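PDB 6RXD: histidine acid phosphatase, which removes phosphate groups from phytate (inositol hexakisphosphate) and probably also from less phosphorylated inositol phosphates and 2,3-bisphosphoglycerate. Local coordinates for residues Tyr38-Arg44 / Val392-Ala398. Residue numbers count along the deposited sequence, not the author numbering.
Sequences YTESMAR and VATFRFA
Build 38-44 and 392-398 as two extended, buried strands running parallel, their axes 4.6 Å apart at closest and crossing at -19°. The register is unbroken, from T39 with A393 to R44 with A398, at CA-CA spacings of 4.5-4.9 Å. T39, S41 and A43 each use both N and O toward the partner strand, giving the evenly spaced parallel ladder: T39 N to V392 O 3.0 Å, T394 N to T39 O 3.3 Å, S41 N to T394 O 3.0 Å, R396 N to S41 O 3.2 Å, A43 N to R396 O 2.9 Å and A398 N to A43 O 2.8 Å. E40 and M42 turn their N and O to W448 and V446 of strand 445-453, which runs antiparallel.

E40, T394, M42 and R396 share one face; helix 372-386 covers E40 and R396, helix 400-410 covers M42. E40 (chi1 p) sets OE1 3.0 Å from both NH1 and NH2 of R396, a salt bridge; NH2 makes a second one to D377, and NH1 bonds S41 O at 3.2 Å. Y38 (chi1 t) lays its ring on this face, its OH hydrogen-bonding T394 OG1 at 2.7 Å and also T381. On the other face, T39, A393 and F395 meet helix 120-129. S41 OG (chi1 p) meets the F395 ring edge, 3.3 Å from CD1, and a water bridges S41 OG (2.5 Å) to R396 O (2.7 Å). F395 and F397, both chi1 m, pack against F150.

This is the mixed central sheet of the branch-2 histidine phosphatase alpha/beta domain, locally ordered 445-453, 34-44, 391-398, 132-137, with R44 opening the RHG motif.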
ATOM      1  N   TYR A  38      21.329   8.747 -11.546  1.00 14.69           N
ATOM      2  CA  TYR A  38      20.784   8.056 -10.383  1.00 14.06           C
ATOM      3  C   TYR A  38      19.301   7.792 -10.570  1.00 17.35           C
ATOM      4  O   TYR A  38      18.616   8.545 -11.263  1.00 14.48           O
ATOM      5  CB  TYR A  38      21.024   8.909  -9.119  1.00 12.15           C
ATOM      6  CG  TYR A  38      20.581   8.255  -7.826  1.00 14.26           C
ATOM      7  CD1 TYR A  38      21.295   7.186  -7.278  1.00 17.08           C
ATOM      8  CD2 TYR A  38      19.457   8.716  -7.142  1.00 13.18           C
ATOM      9  CE1 TYR A  38      20.882   6.580  -6.087  1.00 15.25           C
ATOM     10  CE2 TYR A  38      19.047   8.127  -5.958  1.00 17.27           C
ATOM     11  CZ  TYR A  38      19.748   7.062  -5.441  1.00 14.84           C
ATOM     12  OH  TYR A  38      19.311   6.485  -4.260  1.00 18.72           O
ATOM     13  N   THR A  39      18.802   6.723  -9.963  1.00 12.34           N
ATOM     14  CA  THR A  39      17.354   6.560  -9.851  1.00 13.03           C
ATOM     15  C   THR A  39      17.011   5.924  -8.514  1.00 12.80           C
ATOM     16  O   THR A  39      17.856   5.279  -7.904  1.00 14.91           O
ATOM     17  CB  THR A  39      16.780   5.728 -11.013  1.00 13.78           C
ATOM     18  OG1 THR A  39      15.345   5.774 -10.973  1.00 15.41           O
ATOM     19  CG2 THR A  39      17.254   4.270 -10.942  1.00 13.67           C
ATOM     20  N   GLU A  40      15.785   6.110  -8.031  1.00 11.54           N
ATOM     21  CA  GLU A  40      15.427   5.499  -6.754  1.00 10.70           C
ATOM     22  C   GLU A  40      13.928   5.332  -6.627  1.00 13.34           C
ATOM     23  O   GLU A  40      13.162   5.939  -7.366  1.00 12.69           O
ATOM     24  CB  GLU A  40      15.952   6.321  -5.581  1.00 12.52           C
ATOM     25  CG  GLU A  40      15.389   7.720  -5.523  1.00 13.82           C
ATOM     26  CD  GLU A  40      15.850   8.465  -4.304  1.00 14.65           C
ATOM     27  OE1 GLU A  40      16.040   7.832  -3.243  1.00 14.51           O
ATOM     28  OE2 GLU A  40      16.043   9.695  -4.409  1.00 15.87           O
ATOM     29  N   SER A  41      13.523   4.503  -5.675  1.00 11.22           N
ATOM     30  CA  SER A  41      12.114   4.159  -5.553  1.00 13.00           C
ATOM     31  C   SER A  41      11.742   3.806  -4.131  1.00 12.95           C
ATOM     32  O   SER A  41      12.594   3.449  -3.312  1.00 14.63           O
ATOM     33  CB  SER A  41      11.810   2.956  -6.440  1.00 15.73           C
ATOM     34  OG  SER A  41      12.385   1.795  -5.875  1.00 20.01           O
ATOM     35  N   MET A  42      10.453   3.907  -3.831  1.00  9.96           N
ATOM     36  CA  MET A  42       9.911   3.179  -2.693  1.00 13.17           C
ATOM     37  C   MET A  42       8.576   2.634  -3.156  1.00 12.62           C
ATOM     38  O   MET A  42       7.756   3.366  -3.721  1.00 12.36           O
ATOM     39  CB  MET A  42       9.739   4.078  -1.462  1.00 14.09           C
ATOM     40  CG  MET A  42       9.267   3.328  -0.204  1.00 11.17           C
ATOM     41  SD  MET A  42       7.470   3.054  -0.120  1.00 15.54           S
ATOM     42  CE  MET A  42       6.870   4.736   0.120  1.00 15.10           C
ATOM     43  N   ALA A  43       8.364   1.347  -2.924  1.00 12.22           N
ATOM     44  CA  ALA A  43       7.137   0.681  -3.337  1.00 11.28           C
ATOM     45  C   ALA A  43       6.534  -0.086  -2.184  1.00 13.30           C
ATOM     46  O   ALA A  43       7.246  -0.715  -1.395  1.00 14.55           O
ATOM     47  CB  ALA A  43       7.419  -0.281  -4.500  1.00 11.75           C
ATOM     48  N   ARG A  44       5.209  -0.026  -2.090  1.00 12.58           N
ATOM     49  CA  ARG A  44       4.458  -0.891  -1.198  1.00 10.44           C
ATOM     50  C   ARG A  44       4.540  -2.325  -1.711  1.00 12.49           C
ATOM     51  O   ARG A  44       4.720  -2.556  -2.905  1.00 14.79           O
ATOM     52  CB  ARG A  44       3.000  -0.420  -1.183  1.00 11.26           C
ATOM     53  CG  ARG A  44       2.082  -1.216  -0.269  1.00 13.37           C
ATOM     54  CD  ARG A  44       0.635  -0.805  -0.444  1.00 13.72           C
ATOM     55  NE  ARG A  44      -0.208  -1.558   0.475  1.00 13.68           N
ATOM     56  CZ  ARG A  44      -1.531  -1.601   0.406  1.00 12.36           C
ATOM     57  NH1 ARG A  44      -2.172  -0.949  -0.568  1.00 12.75           N
ATOM     58  NH2 ARG A  44      -2.204  -2.318   1.293  1.00 14.77           N
ATOM     59  N   VAL A 392      24.123   3.679  -7.894  1.00 16.32           N
ATOM     60  CA  VAL A 392      23.375   4.353  -8.954  1.00 15.92           C
ATOM     61  C   VAL A 392      21.864   4.207  -8.780  1.00 14.88           C
ATOM     62  O   VAL A 392      21.089   4.869  -9.471  1.00 15.83           O
ATOM     63  CB  VAL A 392      23.770   3.844 -10.353  1.00 21.38           C
ATOM     64  CG1 VAL A 392      25.218   4.189 -10.654  1.00 24.70           C
ATOM     65  CG2 VAL A 392      23.537   2.338 -10.477  1.00 19.60           C
ATOM     66  N   ALA A 393      21.449   3.335  -7.871  1.00 14.27           N
ATOM     67  CA  ALA A 393      20.016   3.155  -7.613  1.00 13.04           C
ATOM     68  C   ALA A 393      19.752   2.610  -6.227  1.00 13.66           C
ATOM     69  O   ALA A 393      20.513   1.785  -5.713  1.00 15.67           O
ATOM     70  CB  ALA A 393      19.389   2.228  -8.676  1.00 15.69           C
ATOM     71  N   THR A 394      18.658   3.070  -5.619  1.00 13.41           N
ATOM     72  CA  THR A 394      18.213   2.512  -4.356  1.00 12.42           C
ATOM     73  C   THR A 394      16.757   2.138  -4.545  1.00 13.10           C
ATOM     74  O   THR A 394      15.926   3.013  -4.796  1.00 12.63           O
ATOM     75  CB  THR A 394      18.358   3.530  -3.211  1.00 13.87           C
ATOM     76  OG1 THR A 394      19.714   4.004  -3.166  1.00 18.05           O
ATOM     77  CG2 THR A 394      18.013   2.885  -1.878  1.00 13.15           C
ATOM     78  N   PHE A 395      16.462   0.838  -4.473  1.00 15.34           N
ATOM     79  CA  PHE A 395      15.098   0.332  -4.641  1.00 17.50           C
ATOM     80  C   PHE A 395      14.587  -0.165  -3.289  1.00 16.29           C
ATOM     81  O   PHE A 395      15.148  -1.104  -2.711  1.00 14.40           O
ATOM     82  CB  PHE A 395      15.063  -0.815  -5.661  1.00 12.80           C
ATOM     83  CG  PHE A 395      15.490  -0.420  -7.058  1.00 15.43           C
ATOM     84  CD1 PHE A 395      14.932   0.683  -7.689  1.00 14.42           C
ATOM     85  CD2 PHE A 395      16.445  -1.162  -7.734  1.00 17.06           C
ATOM     86  CE1 PHE A 395      15.322   1.036  -8.987  1.00 15.40           C
ATOM     87  CE2 PHE A 395      16.845  -0.819  -9.023  1.00 16.56           C
ATOM     88  CZ  PHE A 395      16.278   0.281  -9.654  1.00 15.95           C
ATOM     89  N   ARG A 396      13.531   0.472  -2.781  1.00 12.65           N
ATOM     90  CA  ARG A 396      13.038   0.214  -1.425  1.00 11.95           C
ATOM     91  C   ARG A 396      11.642  -0.384  -1.463  1.00 16.35           C
ATOM     92  O   ARG A 396      10.831  -0.012  -2.318  1.00 11.90           O
ATOM     93  CB  ARG A 396      12.950   1.523  -0.626  1.00 11.85           C
ATOM     94  CG  ARG A 396      14.230   2.348  -0.537  1.00 14.67           C
ATOM     95  CD  ARG A 396      13.878   3.722  -0.012  1.00 12.19           C
ATOM     96  NE  ARG A 396      15.022   4.635   0.082  1.00 14.66           N
ATOM     97  CZ  ARG A 396      15.430   5.428  -0.902  1.00 16.42           C
ATOM     98  NH1 ARG A 396      14.802   5.419  -2.072  1.00 15.03           N
ATOM     99  NH2 ARG A 396      16.471   6.236  -0.715  1.00 16.89           N
ATOM    100  N   PHE A 397      11.366  -1.280  -0.513  1.00 13.79           N
ATOM    101  CA  PHE A 397      10.102  -2.020  -0.468  1.00 12.69           C
ATOM    102  C   PHE A 397       9.516  -1.989   0.926  1.00 12.80           C
ATOM    103  O   PHE A 397      10.197  -2.298   1.899  1.00 13.90           O
ATOM    104  CB  PHE A 397      10.323  -3.458  -0.955  1.00 12.36           C
ATOM    105  CG  PHE A 397      10.826  -3.505  -2.358  1.00 10.87           C
ATOM    106  CD1 PHE A 397       9.939  -3.587  -3.418  1.00 12.30           C
ATOM    107  CD2 PHE A 397      12.186  -3.338  -2.624  1.00 11.93           C
ATOM    108  CE1 PHE A 397      10.390  -3.564  -4.722  1.00 14.68           C
ATOM    109  CE2 PHE A 397      12.650  -3.310  -3.926  1.00 15.89           C
ATOM    110  CZ  PHE A 397      11.759  -3.419  -4.978  1.00 15.06           C
ATOM    111  N   ALA A 398       8.252  -1.582   1.023  1.00 12.73           N
ATOM    112  CA  ALA A 398       7.663  -1.280   2.318  1.00 11.37           C
ATOM    113  C   ALA A 398       6.149  -1.469   2.310  1.00 12.89           C
ATOM    114  O   ALA A 398       5.651  -2.451   1.769  1.00 13.42           O
ATOM    115  CB  ALA A 398       8.052   0.148   2.757  1.00 14.83           C
TER
HETATM  116  O   HOH W   1      10.826  -0.037  -5.038  1.00 17.98           O